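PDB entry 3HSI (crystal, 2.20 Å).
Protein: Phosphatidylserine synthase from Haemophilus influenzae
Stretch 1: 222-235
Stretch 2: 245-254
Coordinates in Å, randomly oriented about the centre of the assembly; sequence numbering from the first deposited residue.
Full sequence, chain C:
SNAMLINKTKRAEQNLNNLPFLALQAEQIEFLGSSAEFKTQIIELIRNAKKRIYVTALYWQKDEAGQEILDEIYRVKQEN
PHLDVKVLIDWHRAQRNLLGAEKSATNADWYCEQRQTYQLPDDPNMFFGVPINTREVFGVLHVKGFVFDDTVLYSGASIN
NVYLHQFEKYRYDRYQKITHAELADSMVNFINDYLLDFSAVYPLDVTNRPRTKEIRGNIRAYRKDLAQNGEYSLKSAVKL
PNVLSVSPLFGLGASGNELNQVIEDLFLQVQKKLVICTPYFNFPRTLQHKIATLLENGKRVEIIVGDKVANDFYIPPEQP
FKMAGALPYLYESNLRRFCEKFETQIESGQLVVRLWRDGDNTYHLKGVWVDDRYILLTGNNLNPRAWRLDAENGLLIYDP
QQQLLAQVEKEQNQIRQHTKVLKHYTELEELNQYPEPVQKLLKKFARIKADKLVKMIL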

# COMPACT_ATOMS: atom_id res chain seq x y z
N TYR C 222 -8.81 11.25 -8.65
CA TYR C 222 -7.72 11.81 -9.45
C TYR C 222 -6.61 10.80 -9.69
O TYR C 222 -6.08 10.72 -10.78
CB TYR C 222 -7.14 13.00 -8.73
CG TYR C 222 -5.86 13.55 -9.27
CD1 TYR C 222 -5.83 14.24 -10.48
CD2 TYR C 222 -4.67 13.48 -8.52
CE1 TYR C 222 -4.62 14.81 -10.95
CE2 TYR C 222 -3.50 14.05 -8.96
CZ TYR C 222 -3.48 14.73 -10.17
OH TYR C 222 -2.30 15.30 -10.60
N ARG C 223 -6.25 10.05 -8.65
CA ARG C 223 -5.14 9.09 -8.73
C ARG C 223 -5.55 8.04 -9.74
O ARG C 223 -4.80 7.73 -10.67
CB ARG C 223 -4.87 8.42 -7.37
CG ARG C 223 -3.81 7.33 -7.39
CD ARG C 223 -3.64 6.66 -5.99
NE ARG C 223 -2.77 5.47 -6.09
CZ ARG C 223 -1.45 5.48 -6.02
NH1 ARG C 223 -0.77 6.60 -5.82
NH2 ARG C 223 -0.79 4.35 -6.17
N LYS C 224 -6.75 7.51 -9.56
CA LYS C 224 -7.27 6.47 -10.43
C LYS C 224 -7.29 6.90 -11.90
O LYS C 224 -6.89 6.15 -12.78
CB LYS C 224 -8.65 6.05 -9.96
CG LYS C 224 -9.02 4.66 -10.41
CD LYS C 224 -10.15 4.17 -9.55
CE LYS C 224 -11.08 3.28 -10.31
NZ LYS C 224 -11.96 4.14 -11.12
N ASP C 225 -7.73 8.12 -12.14
CA ASP C 225 -7.78 8.64 -13.50
C ASP C 225 -6.38 8.82 -14.08
O ASP C 225 -6.13 8.43 -15.21
CB ASP C 225 -8.59 9.96 -13.55
CG ASP C 225 -8.87 10.43 -14.98
OD1 ASP C 225 -9.23 9.60 -15.84
OD2 ASP C 225 -8.75 11.63 -15.25
N LEU C 226 -5.48 9.40 -13.31
CA LEU C 226 -4.12 9.65 -13.79
C LEU C 226 -3.35 8.33 -14.05
O LEU C 226 -2.66 8.19 -15.06
CB LEU C 226 -3.39 10.52 -12.78
CG LEU C 226 -1.99 11.01 -13.16
CD1 LEU C 226 -2.01 11.92 -14.37
CD2 LEU C 226 -1.42 11.72 -11.97
N ALA C 227 -3.53 7.36 -13.14
CA ALA C 227 -2.89 6.07 -13.25
C ALA C 227 -3.35 5.38 -14.54
O ALA C 227 -2.55 4.76 -15.24
CB ALA C 227 -3.23 5.18 -12.04
N GLN C 228 -4.63 5.48 -14.88
CA GLN C 228 -5.07 4.77 -16.07
C GLN C 228 -4.90 5.56 -17.36
O GLN C 228 -4.77 4.96 -18.41
CB GLN C 228 -6.49 4.21 -15.91
CG GLN C 228 -7.61 5.18 -16.02
CD GLN C 228 -8.97 4.44 -16.03
OE1 GLN C 228 -9.00 3.21 -16.13
NE2 GLN C 228 -10.07 5.19 -15.92
N ASN C 229 -4.89 6.89 -17.29
CA ASN C 229 -4.88 7.64 -18.55
C ASN C 229 -3.68 8.52 -18.83
O ASN C 229 -3.44 8.85 -19.96
CB ASN C 229 -6.15 8.48 -18.73
CG ASN C 229 -7.41 7.66 -18.62
OD1 ASN C 229 -7.63 6.73 -19.40
ND2 ASN C 229 -8.26 8.00 -17.67
N GLY C 230 -2.93 8.92 -17.81
CA GLY C 230 -1.83 9.83 -18.07
C GLY C 230 -0.83 9.25 -19.05
O GLY C 230 -0.37 8.11 -18.88
N GLU C 231 -0.51 10.03 -20.08
CA GLU C 231 0.51 9.66 -21.06
C GLU C 231 0.98 10.92 -21.76
O GLU C 231 0.26 11.90 -21.79
CB GLU C 231 -0.03 8.64 -22.08
CG GLU C 231 -1.22 9.15 -22.88
CD GLU C 231 -1.74 8.11 -23.90
OE1 GLU C 231 -1.11 7.03 -24.06
OE2 GLU C 231 -2.78 8.39 -24.56
N TYR C 232 2.20 10.91 -22.27
CA TYR C 232 2.71 12.05 -23.05
C TYR C 232 2.32 11.81 -24.50
O TYR C 232 2.15 10.66 -24.89
CB TYR C 232 4.22 12.15 -22.93
CG TYR C 232 4.73 12.56 -21.56
CD1 TYR C 232 4.92 13.90 -21.27
CD2 TYR C 232 5.00 11.62 -20.57
CE1 TYR C 232 5.38 14.31 -20.04
CE2 TYR C 232 5.47 12.02 -19.32
CZ TYR C 232 5.66 13.38 -19.08
OH TYR C 232 6.10 13.86 -17.88
N SER C 233 2.14 12.87 -25.29
CA SER C 233 1.86 12.73 -26.73
C SER C 233 2.98 13.36 -27.55
O SER C 233 3.55 14.37 -27.18
CB SER C 233 0.55 13.42 -27.12
OG SER C 233 -0.55 12.71 -26.63
N LEU C 234 3.28 12.74 -28.68
CA LEU C 234 4.27 13.26 -29.59
C LEU C 234 3.61 13.55 -30.92
O LEU C 234 2.67 12.85 -31.32
CB LEU C 234 5.40 12.24 -29.75
CG LEU C 234 6.24 12.00 -28.49
CD1 LEU C 234 7.26 10.89 -28.74
CD2 LEU C 234 6.93 13.30 -28.02
N LYS C 235 4.07 14.59 -31.61
CA LYS C 235 3.53 14.87 -32.93
C LYS C 235 4.29 14.20 -34.07
O LYS C 235 3.67 13.63 -34.96
CB LYS C 235 3.37 16.37 -33.16
CG LYS C 235 2.07 16.89 -32.64
CD LYS C 235 1.99 18.41 -32.68
CE LYS C 235 0.74 18.85 -31.93
NZ LYS C 235 0.98 19.99 -30.99
N SER C 245 17.34 9.84 -30.57
CA SER C 245 15.90 10.06 -30.34
C SER C 245 15.46 9.96 -28.87
O SER C 245 16.13 9.34 -28.07
CB SER C 245 15.10 8.98 -31.11
OG SER C 245 15.01 9.36 -32.43
N VAL C 246 14.31 10.53 -28.56
CA VAL C 246 13.83 10.61 -27.19
C VAL C 246 12.36 10.20 -27.12
O VAL C 246 11.57 10.54 -28.00
CB VAL C 246 14.11 12.03 -26.54
CG1 VAL C 246 13.26 13.14 -27.20
CG2 VAL C 246 13.86 11.98 -25.04
N SER C 247 12.02 9.39 -26.11
CA SER C 247 10.62 8.99 -25.87
C SER C 247 10.20 9.26 -24.42
O SER C 247 10.74 8.65 -23.50
CB SER C 247 10.44 7.51 -26.19
OG SER C 247 9.06 7.14 -26.25
N PRO C 248 9.21 10.18 -24.19
CA PRO C 248 8.80 10.57 -22.84
C PRO C 248 7.80 9.59 -22.23
O PRO C 248 6.83 9.22 -22.87
CB PRO C 248 8.12 11.93 -23.05
CG PRO C 248 7.52 11.84 -24.38
CD PRO C 248 8.49 10.96 -25.21
N LEU C 249 8.00 9.22 -20.98
CA LEU C 249 7.30 8.06 -20.41
C LEU C 249 6.71 8.45 -19.08
O LEU C 249 7.33 9.20 -18.36
CB LEU C 249 8.32 6.93 -20.19
CG LEU C 249 9.00 6.30 -21.41
CD1 LEU C 249 10.04 5.26 -20.98
CD2 LEU C 249 7.92 5.65 -22.33
N PHE C 250 5.54 7.91 -18.74
CA PHE C 250 4.88 8.18 -17.45
C PHE C 250 4.42 6.87 -16.79
O PHE C 250 4.04 5.93 -17.45
CB PHE C 250 3.69 9.16 -17.61
CG PHE C 250 2.88 9.36 -16.34
CD1 PHE C 250 3.39 10.11 -15.28
CD2 PHE C 250 1.63 8.75 -16.20
CE1 PHE C 250 2.67 10.28 -14.11
CE2 PHE C 250 0.90 8.91 -15.03
CZ PHE C 250 1.41 9.67 -13.98
N GLY C 251 4.47 6.81 -15.48
CA GLY C 251 3.91 5.65 -14.79
C GLY C 251 3.41 6.03 -13.43
O GLY C 251 4.04 6.84 -12.72
N LEU C 252 2.28 5.46 -13.06
CA LEU C 252 1.79 5.53 -11.70
C LEU C 252 1.01 4.27 -11.39
O LEU C 252 0.05 3.99 -12.07
CB LEU C 252 0.89 6.78 -11.51
CG LEU C 252 0.04 6.90 -10.24
CD1 LEU C 252 0.89 6.89 -8.99
CD2 LEU C 252 -0.90 8.16 -10.26
N GLY C 253 1.38 3.54 -10.33
CA GLY C 253 0.61 2.37 -9.92
C GLY C 253 1.16 1.11 -10.55
O GLY C 253 1.98 1.16 -11.46
N ALA C 254 0.71 -0.03 -10.06
CA ALA C 254 1.29 -1.33 -10.43
C ALA C 254 0.81 -1.87 -11.79
O ALA C 254 1.55 -2.52 -12.46
CB ALA C 254 1.03 -2.37 -9.30
O HOH W 1 0.46 4.63 -15.28
O HOH W 2 1.43 6.28 -19.53
O HOH W 3 3.97 8.49 -22.32

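The last turns of a helix and the loop that follows it pack against one face of a strand through apolar side chains, with waters rather than direct hydrogen bonds joining the two backbones. The axes of helix 222-229 and strand 245-252 run at 139° to each other and approach to 7.4 Å. Along the strand, Pro248, Phe250 and Leu252 point toward the first stretch, while Leu249 between them points away. Leu252 covers the helix end: its CD2 lies 4.0 Å from Leu226 CD2, its CG lies 4.1 Å from Ala227 CB, and one face of the Arg223 guanidinium rests over it. Phe250 CZ meets Leu226 CG at 3.7 Å, and its ring edge faces the carbonyls of Leu226 and Gly230, with Gly230 O 3.4 Å from Phe250 CD2. A CB on Gly230 would fall 3.0 Å from Phe250 CE2, so the close approach depends on glycine. Beyond it, the Tyr232 ring receives Pro248 CB over its face, 4.1 Å from the centroid, in a CH-pi contact, and Leu234 CD1 packs 3.7 Å from Pro248 CD. Water 3 accepts from Tyr232 N and donates to Pro248 O, each at 3.0 Å, and water 1 similarly links Ala227 O with Leu252 N, bridging backbones too far apart to pair directly.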